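Local coordinates for protein aspartate semialdehyde dehydrogenase (PDB 4WOJ) that probably catalyses the NADPH-dependent reductive dephosphorylation of L-aspartyl-4-phosphate to L-aspartate semialdehyde, an early step towards lysine, methionine and threonine, at residues L115-N121 with E250-L255; L181-T185 with Q222-Y226. All coordinates share one frame. Numbering follows the deposited sequence.

The two contacts lie on opposite sides of the chain's centre, their own centres about 34 Å apart and their nearest atoms about 21 Å apart, so they do not touch. Interaction 1 joins the Rossmann-type nucleotide-binding domain to the dimerisation domain; interaction 2 stays within the latter and sits where the second subunit packs. Both segments of interaction 2 fall between the two of interaction 1 in sequence. Both contacts come within about 11 Å of a predicted catalytic residue: the side chain of Glu250 in interaction 1 is about 8 Å from that of Cys141 and about 11 Å from that of His276, whereas in interaction 2 the side chain of Leu224 is about 10 Å from that of His276.

Interaction 1: L115-N121 with E250-L255; sequences LVLDPLN and ELNKIL
Residues 115-121 run from extended backbone (Leu115) through Leu117, the N-cap residue, into a helical turn; 250-255 ends helix 242-255. The closest CA atoms are Leu115 CA and Ile254 CA, 5.9 Å apart, and no hydrogen bond crosses. Glu250 meets the mt side chain of Leu115, whose CD1 is 3.7 Å from Glu250 O; its carboxylate turns to Arg108 and Asn140 N. Lys253 places CB 3.7 Å from Leu115 CD1 while NZ bonds Ser113 O. Ile254 (mt) is the central apolar contact: CG1 to Leu115 CB 3.9 Å, CD1 to Leu117 CD2 4.3 Å, CG2 to Leu120 CB 4.4 Å. Ile254 O lies 3.4 Å from Asn121 CB and accepts from Gln124 NE2. Within 115-121, Asn121 ND2 donates to Leu115 O (2.6 Å), folding the turn back on the strand. Leu255 CD2 reaches Leu120 CD2 at 4.3 Å. In this apolar interdomain packing, helix 242-255 covers the strand-to-helix turn at the Rossmann-type sheet's edge, where strand 113-116 pairs with 135-138 and helices 141-149 and 354-369 pack against the same turn.

Interaction 2: L181-T185 with Q222-Y226; sequences LLQQT and QTLAY
A buried helix-to-loop contact, polar at its middle and apolar around it, joins one turn of helix 175-191 to the irregular segment 222-226, which belongs to the long connection between helices 198-209 and 242-255. The closest CA atoms are Thr185 CA and Ala225 CA, 5.7 Å apart. Residues 181-185 are regular alpha helix, with Thr185 N bonded to Leu181 O at 3.1 Å. The loop is extended at Gln222 and Thr223, turns at Leu224 (phi/psi -89/-28), extends again at Ala225 (-63/137) and takes left-handed helical angles at Tyr226 (50/36).

Gln184, with chi1 m and chi2 t, directs its amide into this bend. Its OE1 accepts from Leu224 N at 3.0 Å and weakly from Ala225 N at 3.4 Å (158°), so one side-chain oxygen binds two successive backbone amides in a segment without regular secondary structure. NE2 bonds to Pro216 O and Thr220 OG1, linking the same glutamine to an earlier part of the loop. Gln184 thus bridges helix 175-191 to the irregular connection of the dimerisation domain by side-chain-to-backbone hydrogen bonds.

Apolar contacts flank the amide. Leu181 (tp) sets CD2 4.2 Å from Leu224 CD2, the Leu224 side chain also being tp, and CD1 4.2 Å from Ala225 CB. The hydroxyl of Thr185 is turned back to its own helix: OG1 donates to Leu181 O at 2.5 Å, and Ala225 CB packs 3.5 Å from Thr185 OG1. Here the contact meets the dimer interface: Thr185 packs on Thr185 of the second subunit, which Tyr226 also touches.

Interaction 1: L115-N121 with E250-L255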
loop_
_atom_site.group_PDB
_atom_site.type_symbol
_atom_site.label_atom_id
_atom_site.label_comp_id
_atom_site.label_asym_id
_atom_site.label_seq_id
_atom_site.Cartn_x
_atom_site.Cartn_y
_atom_site.Cartn_z
ATOM N N LEU B 115 25.452 -7.213 11.150
ATOM C CA LEU B 115 23.995 -7.069 11.113
ATOM C C LEU B 115 23.439 -8.419 11.521
ATOM O O LEU B 115 23.944 -9.443 11.013
ATOM C CB LEU B 115 23.473 -6.705 9.725
ATOM C CG LEU B 115 23.572 -5.234 9.315
ATOM C CD1 LEU B 115 23.229 -5.017 7.846
ATOM C CD2 LEU B 115 22.655 -4.384 10.162
ATOM N N VAL B 116 22.445 -8.439 12.429
ATOM C CA VAL B 116 21.939 -9.722 12.921
ATOM C C VAL B 116 20.560 -10.130 12.380
ATOM O O VAL B 116 19.565 -9.416 12.515
ATOM C CB VAL B 116 21.900 -9.814 14.483
ATOM C CG1 VAL B 116 23.301 -9.658 15.048
ATOM C CG2 VAL B 116 20.981 -8.781 15.093
ATOM N N LEU B 117 20.521 -11.312 11.783
ATOM C CA LEU B 117 19.274 -11.964 11.426
ATOM C C LEU B 117 19.594 -13.457 11.301
ATOM O O LEU B 117 19.838 -13.998 10.207
ATOM C CB LEU B 117 18.705 -11.383 10.143
ATOM C CG LEU B 117 17.312 -11.861 9.710
ATOM C CD1 LEU B 117 16.262 -11.457 10.699
ATOM C CD2 LEU B 117 16.983 -11.277 8.346
ATOM N N ASP B 118 19.593 -14.116 12.446
ATOM C CA ASP B 118 20.281 -15.394 12.591
ATOM C C ASP B 118 19.661 -16.562 11.806
ATOM O O ASP B 118 20.366 -17.499 11.494
ATOM C CB ASP B 118 20.410 -15.783 14.059
ATOM C CG ASP B 118 19.071 -16.162 14.665
ATOM O OD1 ASP B 118 18.344 -15.240 15.099
ATOM O OD2 ASP B 118 18.733 -17.358 14.667
ATOM N N PRO B 119 18.361 -16.511 11.474
ATOM C CA PRO B 119 17.909 -17.565 10.554
ATOM C C PRO B 119 18.568 -17.472 9.170
ATOM O O PRO B 119 18.383 -18.354 8.336
ATOM C CB PRO B 119 16.403 -17.310 10.450
ATOM C CG PRO B 119 16.073 -16.614 11.706
ATOM C CD PRO B 119 17.231 -15.687 11.913
ATOM N N LEU B 120 19.298 -16.391 8.913
ATOM C CA LEU B 120 20.025 -16.247 7.627
ATOM C C LEU B 120 21.546 -16.162 7.756
ATOM O O LEU B 120 22.259 -16.581 6.863
ATOM C CB LEU B 120 19.476 -15.038 6.849
ATOM C CG LEU B 120 18.240 -15.341 5.987
ATOM C CD1 LEU B 120 17.678 -14.065 5.414
ATOM C CD2 LEU B 120 18.604 -16.292 4.855
ATOM N N ASN B 121 22.049 -15.618 8.855
ATOM C CA ASN B 121 23.481 -15.393 8.979
ATOM C C ASN B 121 23.973 -15.766 10.344
ATOM O O ASN B 121 24.881 -15.139 10.878
ATOM C CB ASN B 121 23.833 -13.934 8.732
ATOM C CG ASN B 121 23.275 -13.012 9.802
ATOM O OD1 ASN B 121 22.387 -13.385 10.557
ATOM N ND2 ASN B 121 23.797 -11.807 9.866
ATOM N N GLU B 250 21.960 -3.419 3.276
ATOM C CA GLU B 250 21.748 -4.280 4.461
ATOM C C GLU B 250 21.519 -5.754 4.084
ATOM O O GLU B 250 22.137 -6.651 4.660
ATOM C CB GLU B 250 20.583 -3.756 5.319
ATOM C CG GLU B 250 20.877 -2.384 5.917
ATOM C CD GLU B 250 19.792 -1.846 6.849
ATOM O OE1 GLU B 250 18.892 -2.615 7.259
ATOM O OE2 GLU B 250 19.826 -0.627 7.139
ATOM N N LEU B 251 20.656 -5.991 3.099
ATOM C CA LEU B 251 20.445 -7.350 2.588
ATOM C C LEU B 251 21.767 -7.972 2.146
ATOM O O LEU B 251 22.082 -9.107 2.491
ATOM C CB LEU B 251 19.457 -7.378 1.406
ATOM C CG LEU B 251 19.266 -8.764 0.758
ATOM C CD1 LEU B 251 18.532 -9.681 1.721
ATOM C CD2 LEU B 251 18.545 -8.706 -0.565
ATOM N N ASN B 252 22.551 -7.224 1.389
ATOM C CA ASN B 252 23.864 -7.739 0.932
ATOM C C ASN B 252 24.872 -7.890 2.075
ATOM O O ASN B 252 25.640 -8.843 2.116
ATOM C CB ASN B 252 24.365 -6.929 -0.256
ATOM C CG ASN B 252 23.537 -7.224 -1.502
ATOM O OD1 ASN B 252 23.690 -8.285 -2.111
ATOM N ND2 ASN B 252 22.593 -6.347 -1.830
ATOM N N LYS B 253 24.803 -7.005 3.057
ATOM C CA LYS B 253 25.638 -7.188 4.250
ATOM C C LYS B 253 25.208 -8.452 5.018
ATOM O O LYS B 253 26.044 -9.207 5.473
ATOM C CB LYS B 253 25.639 -5.954 5.141
ATOM C CG LYS B 253 26.488 -6.150 6.382
ATOM C CD LYS B 253 26.977 -4.847 7.009
ATOM C CE LYS B 253 28.119 -5.151 7.975
ATOM N NZ LYS B 253 28.574 -3.941 8.719
ATOM N N ILE B 254 23.908 -8.683 5.155
ATOM C CA ILE B 254 23.427 -9.835 5.921
ATOM C C ILE B 254 23.817 -11.123 5.241
ATOM O O ILE B 254 24.210 -12.087 5.888
ATOM C CB ILE B 254 21.899 -9.829 6.097
ATOM C CG1 ILE B 254 21.467 -8.692 7.018
ATOM C CG2 ILE B 254 21.424 -11.148 6.699
ATOM C CD1 ILE B 254 19.968 -8.511 7.113
ATOM N N LEU B 255 23.647 -11.172 3.933
ATOM C CA LEU B 255 24.002 -12.385 3.160
ATOM C C LEU B 255 25.511 -12.455 2.837
ATOM O O LEU B 255 25.977 -13.486 2.380
ATOM C CB LEU B 255 23.205 -12.449 1.860
ATOM C CG LEU B 255 21.687 -12.530 2.017
ATOM C CD1 LEU B 255 20.979 -12.164 0.734
ATOM C CD2 LEU B 255 21.260 -13.917 2.475
#

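Interaction 2: L181-T185 with Q222-Y226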
loop_
_atom_site.group_PDB
_atom_site.type_symbol
_atom_site.label_atom_id
_atom_site.label_comp_id
_atom_site.label_asym_id
_atom_site.label_seq_id
_atom_site.Cartn_x
_atom_site.Cartn_y
_atom_site.Cartn_z
ATOM N N LEU B 181 -1.785 8.886 15.124
ATOM C CA LEU B 181 -2.620 8.259 14.104
ATOM C C LEU B 181 -3.964 7.909 14.707
ATOM O O LEU B 181 -5.028 8.162 14.085
ATOM C CB LEU B 181 -1.949 7.016 13.479
ATOM C CG LEU B 181 -2.900 6.075 12.700
ATOM C CD1 LEU B 181 -3.593 6.726 11.533
ATOM C CD2 LEU B 181 -2.170 4.846 12.212
ATOM N N LEU B 182 -3.925 7.281 15.881
ATOM C CA LEU B 182 -5.185 6.893 16.570
ATOM C C LEU B 182 -6.024 8.116 16.822
ATOM O O LEU B 182 -7.213 8.104 16.636
ATOM C CB LEU B 182 -4.935 6.162 17.879
ATOM C CG LEU B 182 -4.281 4.782 17.768
ATOM C CD1 LEU B 182 -3.831 4.302 19.134
ATOM C CD2 LEU B 182 -5.218 3.788 17.103
ATOM N N GLN B 183 -5.377 9.200 17.183
ATOM C CA GLN B 183 -6.100 10.418 17.513
ATOM C C GLN B 183 -6.683 11.139 16.291
ATOM O O GLN B 183 -7.847 11.553 16.286
ATOM C CB GLN B 183 -5.183 11.322 18.309
ATOM C CG GLN B 183 -5.611 12.757 18.331
ATOM C CD GLN B 183 -5.211 13.374 19.623
ATOM O OE1 GLN B 183 -4.023 13.476 19.917
ATOM N NE2 GLN B 183 -6.210 13.750 20.441
ATOM N N GLN B 184 -5.880 11.310 15.256
ATOM C CA GLN B 184 -6.412 11.823 13.983
ATOM C C GLN B 184 -7.712 11.101 13.656
ATOM O O GLN B 184 -8.724 11.713 13.413
ATOM C CB GLN B 184 -5.424 11.615 12.843
ATOM C CG GLN B 184 -4.169 12.450 12.954
ATOM C CD GLN B 184 -3.054 11.940 12.044
ATOM O OE1 GLN B 184 -3.269 10.999 11.262
ATOM N NE2 GLN B 184 -1.840 12.550 12.154
ATOM N N THR B 185 -7.660 9.782 13.683
ATOM C CA THR B 185 -8.796 8.931 13.309
ATOM C C THR B 185 -10.003 9.117 14.238
ATOM O O THR B 185 -11.160 9.034 13.826
ATOM C CB THR B 185 -8.358 7.458 13.351
ATOM O OG1 THR B 185 -7.059 7.354 12.775
ATOM C CG2 THR B 185 -9.307 6.575 12.610
ATOM N N GLN B 222 1.837 15.042 7.850
ATOM C CA GLN B 222 0.475 15.208 7.324
ATOM C C GLN B 222 -0.412 14.190 7.985
ATOM O O GLN B 222 0.051 13.269 8.617
ATOM C CB GLN B 222 0.426 15.021 5.813
ATOM C CG GLN B 222 1.417 15.885 5.026
ATOM C CD GLN B 222 0.976 17.342 4.846
ATOM O OE1 GLN B 222 -0.142 17.743 5.206
ATOM N NE2 GLN B 222 1.867 18.140 4.282
ATOM N N THR B 223 -1.704 14.362 7.849
ATOM C CA THR B 223 -2.607 13.377 8.376
ATOM C C THR B 223 -2.422 12.020 7.659
ATOM O O THR B 223 -2.485 11.944 6.436
ATOM C CB THR B 223 -4.056 13.854 8.236
ATOM O OG1 THR B 223 -4.237 15.054 9.002
ATOM C CG2 THR B 223 -4.985 12.792 8.736
ATOM N N LEU B 224 -2.207 10.959 8.435
ATOM C CA LEU B 224 -2.067 9.596 7.898
ATOM C C LEU B 224 -3.417 8.883 7.777
ATOM O O LEU B 224 -3.610 8.033 6.905
ATOM C CB LEU B 224 -1.094 8.793 8.775
ATOM C CG LEU B 224 -0.806 7.325 8.447
ATOM C CD1 LEU B 224 -0.380 7.172 7.002
ATOM C CD2 LEU B 224 0.254 6.745 9.377
ATOM N N ALA B 225 -4.371 9.245 8.622
ATOM C CA ALA B 225 -5.695 8.594 8.572
ATOM C C ALA B 225 -6.395 8.866 7.232
ATOM O O ALA B 225 -6.398 9.997 6.756
ATOM C CB ALA B 225 -6.587 9.055 9.728
ATOM N N TYR B 226 -7.008 7.825 6.670
ATOM C CA TYR B 226 -7.584 7.852 5.318
ATOM C C TYR B 226 -6.580 8.392 4.320
ATOM O O TYR B 226 -6.932 9.092 3.366
ATOM C CB TYR B 226 -8.866 8.675 5.267
ATOM C CG TYR B 226 -9.942 8.177 6.224
ATOM C CD1 TYR B 226 -10.582 6.957 6.024
ATOM C CD2 TYR B 226 -10.317 8.939 7.322
ATOM C CE1 TYR B 226 -11.550 6.505 6.910
ATOM C CE2 TYR B 226 -11.293 8.509 8.193
ATOM C CZ TYR B 226 -11.905 7.294 7.996
ATOM O OH TYR B 226 -12.881 6.895 8.890
#